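Local coordinates for protein BIM1 (Saccharomyces cerevisiae, PDB 4E61) that binds microtubules, associating with their plus ends, and here appears as its dimeric, largely helical C-terminal EB1-like domain, at residues I53-T58 / K90-I95; D60-G65 / G83-F88. All coordinates share one frame; numbering follows the deposited sequence.

Contact 1: residues I53-T58 / K90-I95; sequences ILVHTT and KKVESI
Val55 divides its two methyls between two residues of the facing helix. CG2 meets Val92 CG1 at 3.6 Å, methyl against methyl, while CG1 lies over the aliphatic root of Glu93, with Glu93 CB 3.8 Å from Val55 CG1. Val55 holds CG1 anti to its backbone nitrogen and CG2 anti to the carbonyl carbon, and this fork sets one methyl against each neighbour. Val55 and Glu93 are also the residues whose CA atoms come nearest across the pair, 6.6 Å apart. The setting is the EB1-like motif, in which the chain turns back after the long helix 2-63 to run as the shorter helix 84-101; the two local axes run roughly antiparallel, at 137°, and Leu54 of the second subunit packs on Val92. Beyond its CG, Glu93 extends past the His56 ring, whose CE1 lies 4.0 Å from Glu93 CD, the ring and carboxylate planes being 61° apart. Lys90, on the same helix as Glu93, brings NZ to Glu93 OE2 at 3.2 Å in a salt bridge, from the syn side and 24° out of the carboxylate plane. Gln59 NE2 of helix 2-63 donates to the same oxygen; two donors thus meet at OE2, which probably limits the carboxylate's rotation. Gln59 also reaches His56 ND1 through a weak hydrogen bond. With the carboxylate gone, as in an alanine here, Lys90 would probably lose its charged mate and Gln59 NE2 this acceptor.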
ATOM      1  N   ILE A  53      21.095  -0.494   6.691  1.00 42.12           N
ATOM      2  CA  ILE A  53      22.405  -1.118   6.470  1.00 42.13           C
ATOM      3  C   ILE A  53      23.502  -0.046   6.386  1.00 47.76           C
ATOM      4  O   ILE A  53      24.489  -0.130   7.103  1.00 48.69           O
ATOM      5  CB  ILE A  53      22.361  -2.047   5.213  1.00 44.36           C
ATOM      6  CG1 ILE A  53      21.531  -3.328   5.517  1.00 43.94           C
ATOM      7  CG2 ILE A  53      23.766  -2.383   4.721  1.00 43.56           C
ATOM      8  CD1 ILE A  53      20.846  -4.038   4.296  1.00 37.54           C
ATOM      9  N   LEU A  54      23.289   0.982   5.546  1.00 45.46           N
ATOM     10  CA  LEU A  54      24.202   2.102   5.361  1.00 44.80           C
ATOM     11  C   LEU A  54      24.455   2.864   6.673  1.00 49.85           C
ATOM     12  O   LEU A  54      25.604   3.152   6.994  1.00 48.22           O
ATOM     13  CB  LEU A  54      23.669   3.035   4.252  1.00 44.40           C
ATOM     14  CG  LEU A  54      24.434   4.353   4.014  1.00 48.01           C
ATOM     15  CD1 LEU A  54      25.838   4.120   3.434  1.00 47.90           C
ATOM     16  CD2 LEU A  54      23.635   5.295   3.174  1.00 48.95           C
ATOM     17  N   VAL A  55      23.392   3.152   7.437  1.00 49.84           N
ATOM     18  CA  VAL A  55      23.470   3.867   8.719  1.00 51.29           C
ATOM     19  C   VAL A  55      24.288   3.082   9.726  1.00 60.97           C
ATOM     20  O   VAL A  55      25.198   3.665  10.324  1.00 61.90           O
ATOM     21  CB  VAL A  55      22.068   4.264   9.247  1.00 54.10           C
ATOM     22  CG1 VAL A  55      22.062   4.526  10.757  1.00 53.92           C
ATOM     23  CG2 VAL A  55      21.555   5.471   8.488  1.00 53.39           C
ATOM     24  N   HIS A  56      24.003   1.769   9.883  1.00 60.81           N
ATOM     25  CA  HIS A  56      24.746   0.933  10.819  1.00 63.10           C
ATOM     26  C   HIS A  56      26.209   0.683  10.436  1.00 64.74           C
ATOM     27  O   HIS A  56      27.087   0.809  11.293  1.00 64.04           O
ATOM     28  CB  HIS A  56      23.965  -0.324  11.215  1.00 65.97           C
ATOM     29  CG  HIS A  56      22.704   0.017  11.939  1.00 71.49           C
ATOM     30  ND1 HIS A  56      22.715   0.816  13.079  1.00 74.34           N
ATOM     31  CD2 HIS A  56      21.426  -0.296  11.634  1.00 74.20           C
ATOM     32  CE1 HIS A  56      21.451   0.952  13.429  1.00 73.99           C
ATOM     33  NE2 HIS A  56      20.635   0.297  12.590  1.00 74.17           N
ATOM     34  N   THR A  57      26.470   0.417   9.147  1.00 60.02           N
ATOM     35  CA  THR A  57      27.803   0.232   8.593  1.00 59.71           C
ATOM     36  C   THR A  57      28.680   1.473   8.849  1.00 65.81           C
ATOM     37  O   THR A  57      29.795   1.326   9.351  1.00 66.62           O
ATOM     38  CB  THR A  57      27.672  -0.148   7.117  1.00 65.35           C
ATOM     39  OG1 THR A  57      27.162  -1.478   7.053  1.00 69.49           O
ATOM     40  CG2 THR A  57      28.980  -0.050   6.356  1.00 60.93           C
ATOM     41  N   THR A  58      28.180   2.688   8.539  1.00 63.16           N
ATOM     42  CA  THR A  58      28.990   3.880   8.784  1.00 63.08           C
ATOM     43  C   THR A  58      29.115   4.238  10.241  1.00 67.72           C
ATOM     44  O   THR A  58      30.084   4.887  10.601  1.00 67.50           O
ATOM     45  CB  THR A  58      28.788   5.055   7.807  1.00 66.74           C
ATOM     46  OG1 THR A  58      28.066   6.128   8.409  1.00 60.01           O
ATOM     47  CG2 THR A  58      28.273   4.644   6.449  1.00 65.25           C
ATOM     48  N   LYS A  90      23.036   9.957  13.095  1.00 42.76           N
ATOM     49  CA  LYS A  90      22.140   9.778  14.241  1.00 43.71           C
ATOM     50  C   LYS A  90      20.722  10.296  13.986  1.00 47.31           C
ATOM     51  O   LYS A  90      19.765   9.693  14.474  1.00 48.23           O
ATOM     52  CB  LYS A  90      22.736  10.339  15.552  1.00 47.97           C
ATOM     53  CG  LYS A  90      23.838   9.453  16.169  1.00 66.21           C
ATOM     54  CD  LYS A  90      23.302   8.109  16.699  1.00 83.27           C
ATOM     55  CE  LYS A  90      24.389   7.223  17.254  1.00 98.72           C
ATOM     56  NZ  LYS A  90      23.838   5.939  17.756  1.00106.93           N
ATOM     57  N   LYS A  91      20.588  11.369  13.186  1.00 42.29           N
ATOM     58  CA  LYS A  91      19.306  11.939  12.783  1.00 41.51           C
ATOM     59  C   LYS A  91      18.551  10.916  11.936  1.00 44.28           C
ATOM     60  O   LYS A  91      17.376  10.684  12.191  1.00 44.86           O
ATOM     61  CB  LYS A  91      19.510  13.253  12.003  1.00 43.90           C
ATOM     62  CG  LYS A  91      19.652  14.477  12.893  1.00 68.41           C
ATOM     63  CD  LYS A  91      19.891  15.763  12.086  1.00 80.69           C
ATOM     64  CE  LYS A  91      21.256  16.338  12.376  1.00 92.26           C
ATOM     65  NZ  LYS A  91      21.551  17.532  11.548  1.00103.65           N
ATOM     66  N   VAL A  92      19.246  10.266  10.975  1.00 38.96           N
ATOM     67  CA  VAL A  92      18.690   9.238  10.080  1.00 38.30           C
ATOM     68  C   VAL A  92      18.262   8.021  10.891  1.00 42.78           C
ATOM     69  O   VAL A  92      17.187   7.477  10.649  1.00 40.72           O
ATOM     70  CB  VAL A  92      19.648   8.838   8.909  1.00 40.57           C
ATOM     71  CG1 VAL A  92      18.961   7.883   7.959  1.00 39.65           C
ATOM     72  CG2 VAL A  92      20.130  10.051   8.127  1.00 39.81           C
ATOM     73  N   GLU A  93      19.109   7.600  11.851  1.00 42.08           N
ATOM     74  CA  GLU A  93      18.842   6.459  12.714  1.00 43.18           C
ATOM     75  C   GLU A  93      17.585   6.675  13.542  1.00 45.24           C
ATOM     76  O   GLU A  93      16.769   5.754  13.645  1.00 44.49           O
ATOM     77  CB  GLU A  93      20.046   6.134  13.604  1.00 45.45           C
ATOM     78  CG  GLU A  93      20.062   4.672  14.038  1.00 60.93           C
ATOM     79  CD  GLU A  93      20.759   4.350  15.352  1.00101.58           C
ATOM     80  OE1 GLU A  93      20.139   3.670  16.202  1.00120.64           O
ATOM     81  OE2 GLU A  93      21.936   4.740  15.522  1.00 92.68           O
ATOM     82  N   SER A  94      17.384   7.902  14.059  1.00 41.23           N
ATOM     83  CA  SER A  94      16.177   8.243  14.826  1.00 40.23           C
ATOM     84  C   SER A  94      14.934   8.192  13.925  1.00 39.67           C
ATOM     85  O   SER A  94      13.909   7.650  14.347  1.00 39.42           O
ATOM     86  CB  SER A  94      16.322   9.582  15.547  1.00 42.83           C
ATOM     87  OG  SER A  94      16.253  10.673  14.650  1.00 58.76           O
ATOM     88  N   ILE A  95      15.046   8.674  12.679  1.00 34.30           N
ATOM     89  CA  ILE A  95      13.946   8.568  11.722  1.00 34.86           C
ATOM     90  C   ILE A  95      13.607   7.091  11.452  1.00 39.46           C
ATOM     91  O   ILE A  95      12.434   6.733  11.486  1.00 39.77           O
ATOM     92  CB  ILE A  95      14.119   9.396  10.417  1.00 37.13           C
ATOM     93  CG1 ILE A  95      14.241  10.903  10.743  1.00 37.34           C
ATOM     94  CG2 ILE A  95      12.919   9.140   9.456  1.00 34.79           C
ATOM     95  CD1 ILE A  95      14.756  11.819   9.526  1.00 46.62           C
TER

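Contact 2: residues D60-G65 / G83-F88; sequences DLINEG and GALLRF
The loop end of the helical hairpin in the EB1-like motif, where helix 2-63 finishes and helix 84-101 begins, is joined by a small apolar contact centred on Ile62. This isoleucine points at the opposite helix and touches two successive leucines there with separate branches. Its CG2, anti to the backbone nitrogen (chi1 measured to CG1 is -56°), comes within 3.7 Å of Leu86 CD1. The longer branch ends in CD1, which lies 3.9 Å from that same Leu86 CD1 and also approaches Leu85 CD2, more loosely, at 4.2 Å. Leu86 CD1 therefore sits against both branches of the isoleucine, whereas Leu85 offers a single methyl to one of them. Both leucines carry CG anti to the backbone nitrogen, Leu86 at chi1 -174°, a setting that sends their branches out toward Ile62. The side chains meet at a slant, and the interaction is purely one of apolar surfaces, with the CA atoms of Ile62 and Leu86 7.4 Å apart. Just past the isoleucine the chain leaves the helix: Glu64 N still bonds to Asp60 O at 2.9 Å, but Glu64 is itself the centre of an inverse gamma turn. On the side of helix 84-101, Leu85 also packs on Phe88 of the second subunit, Ala84 on that subunit's Leu85, and Phe88 on its Thr58, so the contact lies next to helix 84-101 and helix 2-63 of the second subunit.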
ATOM      1  N   ASP A  60      29.559   1.894  12.540  1.00 71.63           N
ATOM      2  CA  ASP A  60      30.615   0.968  12.921  1.00 72.77           C
ATOM      3  C   ASP A  60      31.997   1.558  12.589  1.00 78.34           C
ATOM      4  O   ASP A  60      32.891   1.462  13.420  1.00 78.95           O
ATOM      5  CB  ASP A  60      30.388  -0.414  12.281  1.00 75.06           C
ATOM      6  CG  ASP A  60      29.156  -1.154  12.797  1.00 90.35           C
ATOM      7  OD1 ASP A  60      28.484  -0.629  13.736  1.00 89.36           O
ATOM      8  OD2 ASP A  60      28.846  -2.244  12.253  1.00100.36           O
ATOM      9  N   LEU A  61      32.142   2.276  11.467  1.00 75.23           N
ATOM     10  CA  LEU A  61      33.404   2.925  11.109  1.00 75.67           C
ATOM     11  C   LEU A  61      33.698   4.167  11.976  1.00 82.40           C
ATOM     12  O   LEU A  61      34.865   4.480  12.198  1.00 82.98           O
ATOM     13  CB  LEU A  61      33.449   3.288   9.617  1.00 75.66           C
ATOM     14  CG  LEU A  61      33.021   2.231   8.600  1.00 80.26           C
ATOM     15  CD1 LEU A  61      33.173   2.770   7.188  1.00 80.33           C
ATOM     16  CD2 LEU A  61      33.811   0.937   8.758  1.00 83.54           C
ATOM     17  N   ILE A  62      32.656   4.883  12.448  1.00 80.09           N
ATOM     18  CA  ILE A  62      32.828   6.057  13.317  1.00 80.57           C
ATOM     19  C   ILE A  62      33.191   5.573  14.736  1.00 89.68           C
ATOM     20  O   ILE A  62      34.103   6.133  15.358  1.00 89.54           O
ATOM     21  CB  ILE A  62      31.609   7.037  13.297  1.00 82.51           C
ATOM     22  CG1 ILE A  62      31.280   7.526  11.861  1.00 81.64           C
ATOM     23  CG2 ILE A  62      31.854   8.240  14.234  1.00 82.74           C
ATOM     24  CD1 ILE A  62      29.844   7.992  11.647  1.00 78.62           C
ATOM     25  N   ASN A  63      32.488   4.523  15.231  1.00 89.78           N
ATOM     26  CA  ASN A  63      32.735   3.919  16.542  1.00 91.56           C
ATOM     27  C   ASN A  63      34.130   3.276  16.590  1.00100.01           C
ATOM     28  O   ASN A  63      34.943   3.668  17.432  1.00100.27           O
ATOM     29  CB  ASN A  63      31.627   2.938  16.930  1.00 92.42           C
ATOM     30  CG  ASN A  63      30.346   3.596  17.389  1.00114.45           C
ATOM     31  OD1 ASN A  63      30.281   4.811  17.641  1.00106.73           O
ATOM     32  ND2 ASN A  63      29.293   2.797  17.521  1.00106.21           N
ATOM     33  N   GLU A  64      34.434   2.355  15.655  1.00 98.85           N
ATOM     34  CA  GLU A  64      35.773   1.759  15.555  1.00 99.77           C
ATOM     35  C   GLU A  64      36.577   2.759  14.716  1.00105.11           C
ATOM     36  O   GLU A  64      36.587   2.633  13.491  1.00105.11           O
ATOM     37  CB  GLU A  64      35.751   0.396  14.822  1.00101.27           C
ATOM     38  CG  GLU A  64      34.708  -0.610  15.277  1.00113.11           C
ATOM     39  CD  GLU A  64      34.125  -1.451  14.153  1.00137.98           C
ATOM     40  OE1 GLU A  64      34.441  -1.186  12.968  1.00125.63           O
ATOM     41  OE2 GLU A  64      33.364  -2.395  14.464  1.00138.48           O
ATOM     42  N   GLY A  65      37.171   3.763  15.375  1.00101.78           N
ATOM     43  CA  GLY A  65      37.946   4.846  14.765  1.00101.78           C
ATOM     44  C   GLY A  65      38.710   4.520  13.494  1.00106.90           C
ATOM     45  O   GLY A  65      39.874   4.121  13.562  1.00106.75           O
ATOM     46  N   GLY A  83      31.848  14.156  14.015  1.00 72.42           N
ATOM     47  CA  GLY A  83      31.485  15.565  13.934  1.00 71.59           C
ATOM     48  C   GLY A  83      30.087  15.751  13.390  1.00 73.17           C
ATOM     49  O   GLY A  83      29.129  15.218  13.958  1.00 72.23           O
ATOM     50  N   ALA A  84      29.970  16.481  12.270  1.00 68.30           N
ATOM     51  CA  ALA A  84      28.694  16.737  11.583  1.00 67.03           C
ATOM     52  C   ALA A  84      28.137  15.457  10.935  1.00 67.70           C
ATOM     53  O   ALA A  84      26.916  15.310  10.835  1.00 67.93           O
ATOM     54  CB  ALA A  84      28.867  17.825  10.533  1.00 67.57           C
ATOM     55  N   LEU A  85      29.029  14.542  10.503  1.00 60.32           N
ATOM     56  CA  LEU A  85      28.650  13.271   9.890  1.00 59.11           C
ATOM     57  C   LEU A  85      27.874  12.383  10.881  1.00 63.38           C
ATOM     58  O   LEU A  85      26.819  11.856  10.512  1.00 63.65           O
ATOM     59  CB  LEU A  85      29.881  12.535   9.322  1.00 58.58           C
ATOM     60  CG  LEU A  85      29.677  11.092   8.816  1.00 62.77           C
ATOM     61  CD1 LEU A  85      28.691  11.038   7.664  1.00 62.44           C
ATOM     62  CD2 LEU A  85      30.997  10.449   8.443  1.00 63.80           C
ATOM     63  N   LEU A  86      28.392  12.237  12.130  1.00 58.31           N
ATOM     64  CA  LEU A  86      27.774  11.430  13.189  1.00 57.20           C
ATOM     65  C   LEU A  86      26.404  11.990  13.594  1.00 57.50           C
ATOM     66  O   LEU A  86      25.474  11.226  13.847  1.00 55.95           O
ATOM     67  CB  LEU A  86      28.714  11.303  14.401  1.00 57.06           C
ATOM     68  CG  LEU A  86      28.254  10.367  15.526  1.00 61.56           C
ATOM     69  CD1 LEU A  86      28.287   8.878  15.095  1.00 61.63           C
ATOM     70  CD2 LEU A  86      29.078  10.592  16.770  1.00 64.10           C
ATOM     71  N   ARG A  87      26.285  13.316  13.595  1.00 53.21           N
ATOM     72  CA  ARG A  87      25.064  14.061  13.899  1.00 53.79           C
ATOM     73  C   ARG A  87      23.996  13.707  12.861  1.00 53.57           C
ATOM     74  O   ARG A  87      22.852  13.417  13.217  1.00 52.90           O
ATOM     75  CB  ARG A  87      25.365  15.570  13.839  1.00 58.64           C
ATOM     76  CG  ARG A  87      24.601  16.435  14.826  1.00 76.29           C
ATOM     77  CD  ARG A  87      25.133  17.859  14.794  1.00 87.91           C
ATOM     78  NE  ARG A  87      26.518  17.938  15.260  1.00104.07           N
ATOM     79  CZ  ARG A  87      27.426  18.786  14.781  1.00120.75           C
ATOM     80  NH1 ARG A  87      27.099  19.652  13.829  1.00106.25           N
ATOM     81  NH2 ARG A  87      28.666  18.775  15.253  1.00107.95           N
ATOM     82  N   PHE A  88      24.390  13.704  11.584  1.00 47.35           N
ATOM     83  CA  PHE A  88      23.512  13.376  10.473  1.00 45.47           C
ATOM     84  C   PHE A  88      23.137  11.910  10.528  1.00 47.98           C
ATOM     85  O   PHE A  88      21.953  11.603  10.426  1.00 48.78           O
ATOM     86  CB  PHE A  88      24.160  13.742   9.129  1.00 46.37           C
ATOM     87  CG  PHE A  88      23.268  13.509   7.938  1.00 47.39           C
ATOM     88  CD1 PHE A  88      22.329  14.454   7.561  1.00 49.96           C
ATOM     89  CD2 PHE A  88      23.335  12.322   7.217  1.00 49.53           C
ATOM     90  CE1 PHE A  88      21.505  14.235   6.452  1.00 50.71           C
ATOM     91  CE2 PHE A  88      22.489  12.095   6.125  1.00 51.60           C
ATOM     92  CZ  PHE A  88      21.590  13.056   5.746  1.00 49.42           C
TER

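In the fold
Both contacts join helix 2-63 to helix 84-101, and together they show how one helical pair changes character along its length. Contact 1 is the partly buried one, with two of its four touching residues enclosed; contact 2, its centre about 10 Å from that of contact 1, lies at the surface and farther from the centre of the chain. Along the sequence, contact 2 is nested inside the loop that contact 1 closes. Their chemistry differs accordingly: the inner contact combines valine packing with a charged and hydrogen-bonded margin, whereas the outer one relies on aliphatic side chains alone. The second subunit touches both, so each lies close to the dimer interface.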